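Local structure of cadherin-related family member 2 (Mus musculus, 5CYX) at residues A[67-72]-A[130-135]; A[145-148]-A[153-156]; A[158-161]-A[165-168]; A[271-274]-A[278-281]. The protein probably forms calcium-dependent adhesion complexes with CDHR5 on adjacent microvilli through its extracellular cadherin repeats, thereby controlling how microvilli pack at the apical surface of epithelial cells. All blocks are in the same frame, centred on the assembly; numbering follows the deposited sequence.

Interaction 1: A[67-72]-A[130-135]. With CA (calcium ion), chain D; CA (calcium ion), chain C; CA (calcium ion), chain B.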
loop_
_atom_site.group_PDB
_atom_site.type_symbol
_atom_site.label_atom_id
_atom_site.label_comp_id
_atom_site.label_asym_id
_atom_site.label_seq_id
_atom_site.Cartn_x
_atom_site.Cartn_y
_atom_site.Cartn_z
ATOM N N ASP A 67 26.251 12.012 25.593
ATOM C CA ASP A 67 25.831 11.349 24.372
ATOM C C ASP A 67 24.972 10.158 24.729
ATOM O O ASP A 67 25.468 9.116 25.156
ATOM C CB ASP A 67 27.077 10.896 23.528
ATOM C CG ASP A 67 26.667 10.262 22.192
ATOM O OD1 ASP A 67 25.517 10.436 21.721
ATOM O OD2 ASP A 67 27.456 9.541 21.617
ATOM N N PHE A 68 23.670 10.336 24.577
ATOM C CA PHE A 68 22.714 9.324 24.896
ATOM C C PHE A 68 22.976 8.044 24.128
ATOM O O PHE A 68 22.827 6.959 24.676
ATOM C CB PHE A 68 21.310 9.801 24.548
ATOM C CG PHE A 68 20.264 8.776 24.830
ATOM C CD1 PHE A 68 19.814 8.586 26.129
ATOM C CD2 PHE A 68 19.719 7.997 23.810
ATOM C CE1 PHE A 68 18.819 7.654 26.395
ATOM C CE2 PHE A 68 18.736 7.063 24.074
ATOM C CZ PHE A 68 18.313 6.882 25.369
ATOM N N GLU A 69 23.374 8.179 22.866
ATOM C CA GLU A 69 23.578 7.011 22.013
ATOM C C GLU A 69 24.671 6.043 22.522
ATOM O O GLU A 69 24.575 4.835 22.248
ATOM C CB GLU A 69 23.883 7.432 20.572
ATOM C CG GLU A 69 22.652 7.798 19.770
ATOM C CD GLU A 69 21.876 9.019 20.312
ATOM O OE1 GLU A 69 22.417 10.100 20.535
ATOM O OE2 GLU A 69 20.696 8.926 20.532
ATOM N N THR A 70 25.654 6.541 23.277
ATOM C CA THR A 70 26.712 5.671 23.872
ATOM C C THR A 70 26.620 5.494 25.390
ATOM O O THR A 70 26.814 4.387 25.871
ATOM C CB THR A 70 28.121 6.181 23.574
ATOM O OG1 THR A 70 28.033 7.547 23.207
ATOM C CG2 THR A 70 28.749 5.442 22.421
ATOM N N VAL A 71 26.365 6.565 26.142
ATOM C CA VAL A 71 26.304 6.481 27.597
ATOM C C VAL A 71 24.985 7.112 28.089
ATOM O O VAL A 71 24.913 8.290 28.431
ATOM C CB VAL A 71 27.529 7.096 28.284
ATOM C CG1 VAL A 71 27.447 6.832 29.784
ATOM C CG2 VAL A 71 28.846 6.477 27.746
ATOM N N PRO A 72 23.927 6.311 28.103
ATOM C CA PRO A 72 22.605 6.781 28.494
ATOM C C PRO A 72 22.430 7.186 29.983
ATOM O O PRO A 72 21.562 8.041 30.296
ATOM C CB PRO A 72 21.687 5.612 28.118
ATOM C CG PRO A 72 22.562 4.422 28.056
ATOM C CD PRO A 72 23.918 4.910 27.646
ATOM N N GLU A 130 18.186 4.341 8.543
ATOM C CA GLU A 130 18.148 4.144 9.993
ATOM C C GLU A 130 18.584 5.429 10.641
ATOM O O GLU A 130 19.421 6.142 10.112
ATOM C CB GLU A 130 19.092 2.987 10.388
ATOM C CG GLU A 130 18.552 1.665 9.887
ATOM C CD GLU A 130 19.552 0.544 9.991
ATOM O OE1 GLU A 130 20.742 0.731 9.562
ATOM O OE2 GLU A 130 19.132 -0.519 10.479
ATOM N N ASP A 131 18.008 5.692 11.792
ATOM C CA ASP A 131 18.268 6.899 12.555
ATOM C C ASP A 131 18.510 6.436 13.972
ATOM O O ASP A 131 17.640 5.815 14.570
ATOM C CB ASP A 131 17.059 7.834 12.495
ATOM C CG ASP A 131 17.282 9.165 13.203
ATOM O OD1 ASP A 131 17.758 9.226 14.346
ATOM O OD2 ASP A 131 16.897 10.213 12.636
ATOM N N LYS A 132 19.678 6.771 14.502
ATOM C CA LYS A 132 20.101 6.256 15.818
ATOM C C LYS A 132 19.363 6.798 17.031
ATOM O O LYS A 132 19.507 6.243 18.106
ATOM C CB LYS A 132 21.587 6.472 15.999
ATOM C CG LYS A 132 22.377 5.658 14.990
ATOM C CD LYS A 132 23.477 4.871 15.673
ATOM C CE LYS A 132 24.669 5.763 16.038
ATOM N NZ LYS A 132 25.380 5.280 17.273
ATOM N N ASP A 133 18.569 7.868 16.883
ATOM C CA ASP A 133 17.862 8.386 18.026
ATOM C C ASP A 133 16.733 7.389 18.376
ATOM O O ASP A 133 16.455 6.460 17.621
ATOM C CB ASP A 133 17.327 9.811 17.789
ATOM C CG ASP A 133 18.461 10.783 17.403
ATOM O OD1 ASP A 133 19.521 10.777 18.088
ATOM O OD2 ASP A 133 18.292 11.416 16.363
ATOM N N THR A 134 16.107 7.622 19.527
ATOM C CA THR A 134 15.049 6.767 20.067
ATOM C C THR A 134 13.732 7.556 20.118
ATOM O O THR A 134 13.749 8.771 20.289
ATOM C CB THR A 134 15.448 6.352 21.491
ATOM O OG1 THR A 134 16.663 5.560 21.453
ATOM C CG2 THR A 134 14.310 5.505 22.188
ATOM N N GLY A 135 12.584 6.894 20.016
ATOM C CA GLY A 135 11.322 7.606 19.984
ATOM C C GLY A 135 11.100 8.226 18.608
ATOM O O GLY A 135 11.669 7.766 17.596
HETATM CA CA CA D . 16.924 11.621 14.482
HETATM CA CA CA C . 20.086 11.361 20.307
HETATM CA CA CA B . 24.045 11.890 20.696
HETATM O O HOH W 1 19.282 6.569 20.770
HETATM O O HOH W 2 25.038 11.447 18.486
#

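Interaction 2: A[145-148]-A[153-156]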
loop_
_atom_site.group_PDB
_atom_site.type_symbol
_atom_site.label_atom_id
_atom_site.label_comp_id
_atom_site.label_asym_id
_atom_site.label_seq_id
_atom_site.Cartn_x
_atom_site.Cartn_y
_atom_site.Cartn_z
ATOM N N GLU A 145 11.002 12.909 -3.635
ATOM C CA GLU A 145 11.209 14.342 -3.885
ATOM C C GLU A 145 10.976 14.728 -5.339
ATOM O O GLU A 145 10.292 15.710 -5.609
ATOM C CB GLU A 145 12.609 14.794 -3.443
ATOM C CG GLU A 145 12.800 14.834 -1.929
ATOM C CD GLU A 145 11.955 15.908 -1.252
ATOM O OE1 GLU A 145 12.297 17.122 -1.378
ATOM O OE2 GLU A 145 10.913 15.547 -0.624
ATOM N N LYS A 146 11.558 13.973 -6.257
ATOM C CA LYS A 146 11.457 14.267 -7.678
ATOM C C LYS A 146 11.439 12.998 -8.503
ATOM O O LYS A 146 12.033 11.983 -8.106
ATOM C CB LYS A 146 12.653 15.155 -8.120
ATOM C CG LYS A 146 12.416 15.836 -9.464
ATOM C CD LYS A 146 13.274 17.084 -9.722
ATOM C CE LYS A 146 13.034 18.206 -8.699
ATOM N NZ LYS A 146 11.614 18.668 -8.579
ATOM N N VAL A 147 10.763 13.051 -9.638
ATOM C CA VAL A 147 10.812 12.012 -10.655
ATOM C C VAL A 147 11.299 12.656 -11.973
ATOM O O VAL A 147 10.847 13.716 -12.334
ATOM C CB VAL A 147 9.443 11.334 -10.778
ATOM C CG1 VAL A 147 9.416 10.210 -11.798
ATOM C CG2 VAL A 147 9.038 10.779 -9.434
ATOM N N ILE A 148 12.271 12.036 -12.633
ATOM C CA ILE A 148 12.799 12.493 -13.926
ATOM C C ILE A 148 12.633 11.340 -14.915
ATOM O O ILE A 148 13.012 10.231 -14.581
ATOM C CB ILE A 148 14.296 12.842 -13.814
ATOM C CG1 ILE A 148 14.469 14.055 -12.887
ATOM C CG2 ILE A 148 14.915 13.146 -15.199
ATOM C CD1 ILE A 148 15.912 14.511 -12.713
ATOM N N ASN A 153 2.060 12.518 -15.529
ATOM C CA ASN A 153 2.037 11.074 -15.498
ATOM C C ASN A 153 3.222 10.423 -14.731
ATOM O O ASN A 153 3.021 9.432 -14.035
ATOM C CB ASN A 153 1.911 10.541 -16.935
ATOM C CG ASN A 153 2.206 9.068 -17.036
ATOM O OD1 ASN A 153 1.684 8.235 -16.262
ATOM N ND2 ASN A 153 3.066 8.723 -17.992
ATOM N N SER A 154 4.435 10.957 -14.847
ATOM C CA SER A 154 5.588 10.370 -14.145
ATOM C C SER A 154 5.443 10.580 -12.618
ATOM O O SER A 154 5.723 9.678 -11.817
ATOM C CB SER A 154 6.929 10.906 -14.694
ATOM O OG SER A 154 7.152 12.292 -14.423
ATOM N N ASN A 155 4.930 11.743 -12.233
ATOM C CA ASN A 155 4.660 12.039 -10.817
ATOM C C ASN A 155 3.480 11.275 -10.171
ATOM O O ASN A 155 3.296 11.335 -8.968
ATOM C CB ASN A 155 4.478 13.553 -10.648
ATOM C CG ASN A 155 5.784 14.308 -10.913
ATOM O OD1 ASN A 155 6.636 14.418 -10.028
ATOM N ND2 ASN A 155 5.978 14.758 -12.152
ATOM N N ASN A 156 2.647 10.629 -10.982
ATOM C CA ASN A 156 1.566 9.761 -10.509
ATOM C C ASN A 156 1.996 8.265 -10.441
ATOM O O ASN A 156 1.248 7.432 -9.950
ATOM C CB ASN A 156 0.433 9.815 -11.523
ATOM C CG ASN A 156 -0.841 9.133 -11.006
ATOM O OD1 ASN A 156 -1.247 9.394 -9.902
ATOM N ND2 ASN A 156 -1.445 8.256 -11.801
#

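Interaction 3: A[158-161]-A[165-168]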
loop_
_atom_site.group_PDB
_atom_site.type_symbol
_atom_site.label_atom_id
_atom_site.label_comp_id
_atom_site.label_asym_id
_atom_site.label_seq_id
_atom_site.Cartn_x
_atom_site.Cartn_y
_atom_site.Cartn_z
ATOM N N PHE A 158 4.601 6.455 -9.156
ATOM C CA PHE A 158 5.284 5.773 -8.084
ATOM C C PHE A 158 4.913 6.413 -6.797
ATOM O O PHE A 158 4.696 7.579 -6.758
ATOM C CB PHE A 158 6.798 5.859 -8.208
ATOM C CG PHE A 158 7.331 5.292 -9.461
ATOM C CD1 PHE A 158 7.385 3.901 -9.647
ATOM C CD2 PHE A 158 7.920 6.123 -10.435
ATOM C CE1 PHE A 158 7.951 3.363 -10.788
ATOM C CE2 PHE A 158 8.432 5.580 -11.591
ATOM C CZ PHE A 158 8.465 4.197 -11.756
ATOM N N ARG A 159 4.892 5.617 -5.735
ATOM C CA ARG A 159 4.588 6.133 -4.423
ATOM C C ARG A 159 5.354 5.346 -3.376
ATOM O O ARG A 159 5.656 4.198 -3.592
ATOM C CB ARG A 159 3.100 6.039 -4.177
ATOM C CG ARG A 159 2.483 4.621 -4.276
ATOM C CD ARG A 159 0.937 4.766 -4.178
ATOM N NE ARG A 159 0.196 3.503 -4.305
ATOM C CZ ARG A 159 0.121 2.538 -3.367
ATOM N NH1 ARG A 159 0.783 2.642 -2.221
ATOM N NH2 ARG A 159 -0.616 1.446 -3.580
ATOM N N ILE A 160 5.583 5.933 -2.221
ATOM C CA ILE A 160 6.437 5.319 -1.255
ATOM C C ILE A 160 5.721 5.117 0.059
ATOM O O ILE A 160 4.897 5.930 0.473
ATOM C CB ILE A 160 7.769 6.106 -1.090
ATOM C CG1 ILE A 160 8.794 5.200 -0.445
ATOM C CG2 ILE A 160 7.537 7.393 -0.290
ATOM C CD1 ILE A 160 10.234 5.548 -0.825
ATOM N N LEU A 161 5.997 3.995 0.671
ATOM C CA LEU A 161 5.340 3.578 1.930
ATOM C C LEU A 161 6.254 3.910 3.096
ATOM O O LEU A 161 7.486 4.063 2.947
ATOM C CB LEU A 161 5.096 2.053 1.937
ATOM C CG LEU A 161 4.180 1.426 0.894
ATOM C CD1 LEU A 161 4.171 -0.101 1.068
ATOM C CD2 LEU A 161 2.765 1.975 1.018
ATOM N N SER A 165 9.390 0.901 0.948
ATOM C CA SER A 165 9.012 0.312 -0.338
ATOM C C SER A 165 8.328 1.303 -1.282
ATOM O O SER A 165 7.313 1.918 -0.906
ATOM C CB SER A 165 8.100 -0.884 -0.153
ATOM O OG SER A 165 8.869 -1.974 0.289
ATOM N N ILE A 166 8.862 1.376 -2.499
ATOM C CA ILE A 166 8.342 2.164 -3.598
ATOM C C ILE A 166 7.382 1.224 -4.329
ATOM O O ILE A 166 7.767 0.097 -4.723
ATOM C CB ILE A 166 9.504 2.601 -4.547
ATOM C CG1 ILE A 166 10.487 3.456 -3.763
ATOM C CG2 ILE A 166 9.011 3.349 -5.792
ATOM C CD1 ILE A 166 11.736 3.813 -4.574
ATOM N N VAL A 167 6.133 1.661 -4.431
ATOM C CA VAL A 167 5.068 0.894 -5.058
ATOM C C VAL A 167 4.668 1.528 -6.366
ATOM O O VAL A 167 4.450 2.755 -6.410
ATOM C CB VAL A 167 3.823 0.810 -4.151
ATOM C CG1 VAL A 167 2.703 0.153 -4.902
ATOM C CG2 VAL A 167 4.176 -0.008 -2.908
ATOM N N LEU A 168 4.450 0.698 -7.371
ATOM C CA LEU A 168 3.900 1.131 -8.619
ATOM C C LEU A 168 2.426 1.487 -8.496
ATOM O O LEU A 168 1.631 0.628 -8.032
ATOM C CB LEU A 168 4.033 0.042 -9.617
ATOM C CG LEU A 168 3.659 0.443 -11.025
ATOM C CD1 LEU A 168 4.703 1.374 -11.669
ATOM C CD2 LEU A 168 3.418 -0.806 -11.840
#

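Interaction 4: A[271-274]-A[278-281]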
loop_
_atom_site.group_PDB
_atom_site.type_symbol
_atom_site.label_atom_id
_atom_site.label_comp_id
_atom_site.label_asym_id
_atom_site.label_seq_id
_atom_site.Cartn_x
_atom_site.Cartn_y
_atom_site.Cartn_z
ATOM N N ASP A 271 2.173 -14.254 -54.550
ATOM C CA ASP A 271 2.513 -14.674 -53.170
ATOM C C ASP A 271 3.607 -13.721 -52.634
ATOM O O ASP A 271 3.978 -12.749 -53.309
ATOM C CB ASP A 271 2.913 -16.173 -53.115
ATOM C CG ASP A 271 2.604 -16.851 -51.753
ATOM O OD1 ASP A 271 2.238 -16.177 -50.786
ATOM O OD2 ASP A 271 2.771 -18.101 -51.611
ATOM N N ILE A 272 4.065 -13.957 -51.405
ATOM C CA ILE A 272 5.048 -13.089 -50.748
ATOM C C ILE A 272 6.074 -13.916 -49.941
ATOM O O ILE A 272 5.711 -14.940 -49.389
ATOM C CB ILE A 272 4.328 -12.064 -49.858
ATOM C CG1 ILE A 272 5.303 -10.999 -49.381
ATOM C CG2 ILE A 272 3.613 -12.739 -48.675
ATOM C CD1 ILE A 272 4.601 -9.773 -48.832
ATOM N N ARG A 273 7.333 -13.467 -49.897
ATOM C CA ARG A 273 8.373 -14.089 -49.072
ATOM C C ARG A 273 8.450 -13.494 -47.669
ATOM O O ARG A 273 7.888 -12.437 -47.403
ATOM C CB ARG A 273 9.754 -13.917 -49.716
ATOM C CG ARG A 273 9.894 -14.488 -51.105
ATOM C CD ARG A 273 11.327 -14.869 -51.380
ATOM N NE ARG A 273 12.220 -13.713 -51.379
ATOM C CZ ARG A 273 12.644 -13.050 -52.466
ATOM N NH1 ARG A 273 12.263 -13.411 -53.697
ATOM N NH2 ARG A 273 13.460 -12.005 -52.316
ATOM N N GLU A 274 9.196 -14.175 -46.794
ATOM C CA GLU A 274 9.466 -13.723 -45.425
ATOM C C GLU A 274 10.049 -12.313 -45.337
ATOM O O GLU A 274 9.825 -11.606 -44.345
ATOM C CB GLU A 274 10.415 -14.698 -44.719
ATOM C CG GLU A 274 9.741 -15.985 -44.216
ATOM C CD GLU A 274 10.694 -16.920 -43.442
ATOM O OE1 GLU A 274 11.432 -17.701 -44.069
ATOM O OE2 GLU A 274 10.700 -16.890 -42.195
ATOM N N ILE A 278 6.958 -9.387 -52.775
ATOM C CA ILE A 278 5.789 -9.914 -53.449
ATOM C C ILE A 278 6.170 -10.310 -54.869
ATOM O O ILE A 278 6.702 -9.504 -55.634
ATOM C CB ILE A 278 4.654 -8.859 -53.480
ATOM C CG1 ILE A 278 4.104 -8.641 -52.059
ATOM C CG2 ILE A 278 3.552 -9.265 -54.466
ATOM C CD1 ILE A 278 3.188 -7.437 -51.912
ATOM N N PHE A 279 5.870 -11.557 -55.218
ATOM C CA PHE A 279 6.280 -12.124 -56.485
ATOM C C PHE A 279 5.121 -12.715 -57.289
ATOM O O PHE A 279 4.064 -13.060 -56.732
ATOM C CB PHE A 279 7.375 -13.173 -56.284
ATOM C CG PHE A 279 7.013 -14.319 -55.350
ATOM C CD1 PHE A 279 6.444 -15.489 -55.844
ATOM C CD2 PHE A 279 7.315 -14.253 -53.992
ATOM C CE1 PHE A 279 6.166 -16.572 -55.010
ATOM C CE2 PHE A 279 7.011 -15.304 -53.140
ATOM C CZ PHE A 279 6.457 -16.482 -53.650
ATOM N N VAL A 280 5.357 -12.840 -58.601
ATOM C CA VAL A 280 4.428 -13.505 -59.516
ATOM C C VAL A 280 4.435 -15.011 -59.205
ATOM O O VAL A 280 5.500 -15.658 -59.244
ATOM C CB VAL A 280 4.804 -13.231 -60.993
ATOM C CG1 VAL A 280 4.054 -14.177 -61.941
ATOM C CG2 VAL A 280 4.541 -11.764 -61.348
ATOM N N ASN A 281 3.249 -15.551 -58.918
ATOM C CA ASN A 281 3.073 -16.934 -58.451
ATOM C C ASN A 281 2.122 -17.742 -59.351
ATOM O O ASN A 281 1.645 -18.828 -58.997
ATOM C CB ASN A 281 2.546 -16.821 -57.046
ATOM C CG ASN A 281 2.466 -18.136 -56.321
ATOM O OD1 ASN A 281 3.498 -18.842 -56.088
ATOM N ND2 ASN A 281 1.239 -18.475 -55.906
HETATM O O HOH W 3 4.391 -19.529 -53.343
#

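Interaction 1: A[67-72]-A[130-135]
Glu69 and Asp133 converge on one calcium ion at the junction of the first two cadherin repeats. Glu69 chelates this ion (chain C) with both oxygens, OE2 at 2.5 Å, while Asp133 contributes OD1 at 2.4 Å. Their carboxylate planes are turned 77° apart, and Glu69 OE2 lies only 3.3 Å from Asp133 OD1, an approach of two acceptors that the shared cation makes tolerable. A bend in the Glu69 chain (chi2 63°) turns the carboxylate so that OE1 can also bind the calcium of chain B, which Asp67 OD1 holds from the same loop. Asp133 bridges in a similar way, its OD2 going to the calcium of chain D, where Asp131 binds with both oxygens.

These are the DXE and DXD calcium-binding motifs of a canonical linker between cadherin repeats; Glu18, the 97-101 connection, Ala137, Asp189 and, at the chain B ion, a water complete the three sites. Within the DXD loop an Asx turn, Asp133 N to Asp131 OD1 at 3.0 Å, uses the anti lone pair of that oxygen and is likely to steady the carboxylate as it faces the metal.

Away from the ions the fit is looser. A water donates to Glu69 OE2 and to Lys132 O and accepts from Thr134 OG1, filling in where no direct hydrogen bond joins the loops. Thr134 OG1 also lies at the edge of the Phe68 ring, 3.7 Å from CE2, and both residues pack on Pro198 of the second subunit. On the solvent side, Lys132 touches Glu69 through aliphatic carbons, CB to CG at 4.1 Å, while its NZ stays 6.5 Å from Glu69 OE1.

Interaction 2: A[145-148]-A[153-156]
The loop leaving strand 140-148 of the second cadherin repeat doubles back on the end of that strand, setting Ser154 and Asn155 against Val147. Methyl CG1 of Val147 does most of the touching. It stands anti to the backbone N (chi1 -179°), which sends it out toward the loop, where it lies 3.7 Å from Ser154 O and 3.9 Å from Ser154 CB. The hydroxyl is only slightly farther, with Ser154 OG 4.0 Å from Val147 CG1. Asn155 comes in more loosely from the solvent side, its OD1 4.2 Å from Val147 CB.

No hydrogen bond crosses between the two segments, so the meeting is one of van der Waals contact. Strand 140-148 is an outer strand of its four-stranded sheet, part of the beta sandwich of the repeat, and just before Val147 it carries a classic beta bulge in which Glu145 and Lys146 both face Glu184 of the neighbouring strand. The opposing segment coils as a helix would, yet without the bonding of one; a weak bond, Asn156 N to Asn153 O at 3.3 Å, closes it into a tight turn.

Ser154 and Asn155 spend their polar groups on the loop itself. Ser154 OG bonds to Pro149 O and to Thr151 N, two bonds that hold the hydroxyl while CB rests on the valine. Asn155 divides its amide, ND2 bonding to Thr151 O and OD1 being the end that approaches Val147. Beyond the valine, Ser154 also packs on Tyr181 of strand 180-189, and Asn156 ND2 reaches Asp170 OD2.

Interaction 3: A[158-161]-A[165-168]
Arg159 and Val167 form the hydrogen-bonded pair of an antiparallel beta hairpin in the second cadherin repeat, its strand directions 148° apart. On the side of this pair, Val167 is the bump and Arg159 and Leu161 make the hollow. The arginine chain, extended from CG to NE, runs alongside the valine until its guanidinium lies over methyl CG1, which stands 3.8 Å from the plane near its centre. The other methyl, Val167 CG2, meets Leu161 CD1 at 4.0 Å, and Leu161 CD2 lies at the edge of the guanidinium, in its plane.

The polar end of Arg159 is anchored by NE to Asn169 OD1 and by NH2 to Gly121 O of the third subunit. A serine in its place would probably leave Gly121 O of the third subunit without this donor and strip the cover from Val167. The same side packs on Arg159 of the second subunit, so it belongs to an assembly interface.

Toward the core, Ile166 fills the dip between Ile160 and Phe158. Its CG1 takes Ile160 CD1 at 3.6 Å, while its CG2 branch, anti to the backbone N, leans to Phe158 CB at 4.1 Å. Leu168 CD1 comes obliquely to the Phe158 ring, 3.9 Å from CE1, and Tyr181 stacks edge-to-face with the same ring. Across the sandwich, Leu183 packs on Phe158 and Ile166, and Leu185 on both isoleucines.

Leu161 N to Ser165 O, 2.9 Å, ties the hairpin near its turn; the straightest bond is Val167 N to Arg159 O, 2.7 Å long with 172° at the hydrogen.

Interaction 4: A[271-274]-A[278-281]
Two backbone hydrogen bonds join Asp271 to Phe279, with Asp271 N giving to Phe279 O at 3.1 Å and Phe279 N to Asp271 O at 2.9 Å. In the first the donor lies in the carbonyl plane; in the second it is tilted 30° out of it. A water extends the polar link on the outer side by donating to both Asp271 OD2 and Asn281 OD1. The second carboxylate oxygen, OD1, accepts a weak bond from Ile272 N, and Asn281 ND2 is held by Gly268 O.

Strands 270-272 and 277-280 form a beta hairpin in the third cadherin repeat, with 270-272 at the edge of its sheet. Phe279 has its CG placed between the backbone N and the carbonyl carbon (chi1 57°), which swings the ring across to the partner strand. Asp271 O sits 3.7 Å above one ring face, offset toward the rim. The far end of the ring leans on Asp271, CZ to CB at 3.6 Å, and its CE2 meets Arg273 CG at 3.6 Å. Replacing the phenylalanine with a glycine would probably open a gap over the Asp271 carbonyl and leave the aliphatic part of Arg273 without its neighbour. Arg273 has its charge paired with Asp275.

The aliphatic pair Ile272 and Ile278 points the other way, into the sandwich core. Ile272 CD1 and Ile278 CG1 are squeezed to 3.5 Å, closer than ordinary carbon contact, and both residues rest on Val300 of the opposing sheet. At the hairpin's open end, Asn281 CB packs 3.6 Å from Asp271 N.

The four contacts follow one another along an elongated chain. Interaction 1 lies at the calcium-bound linker between the first and second repeats, and interactions 2 and 3 lie within the second. Their segments adjoin in the sequence, and their centres are 12 Å apart, the loop of interaction 2 leading into the hairpin of interaction 3. That hairpin stands away from the metals, with the side chain of Leu168 about 14 Å from a calcium ion, yet it shares with interaction 1 contact to the second subunit. Interaction 4 is a corresponding hairpin in the third repeat, its centre 52 Å from that of interaction 3 and 78 Å from that of interaction 1.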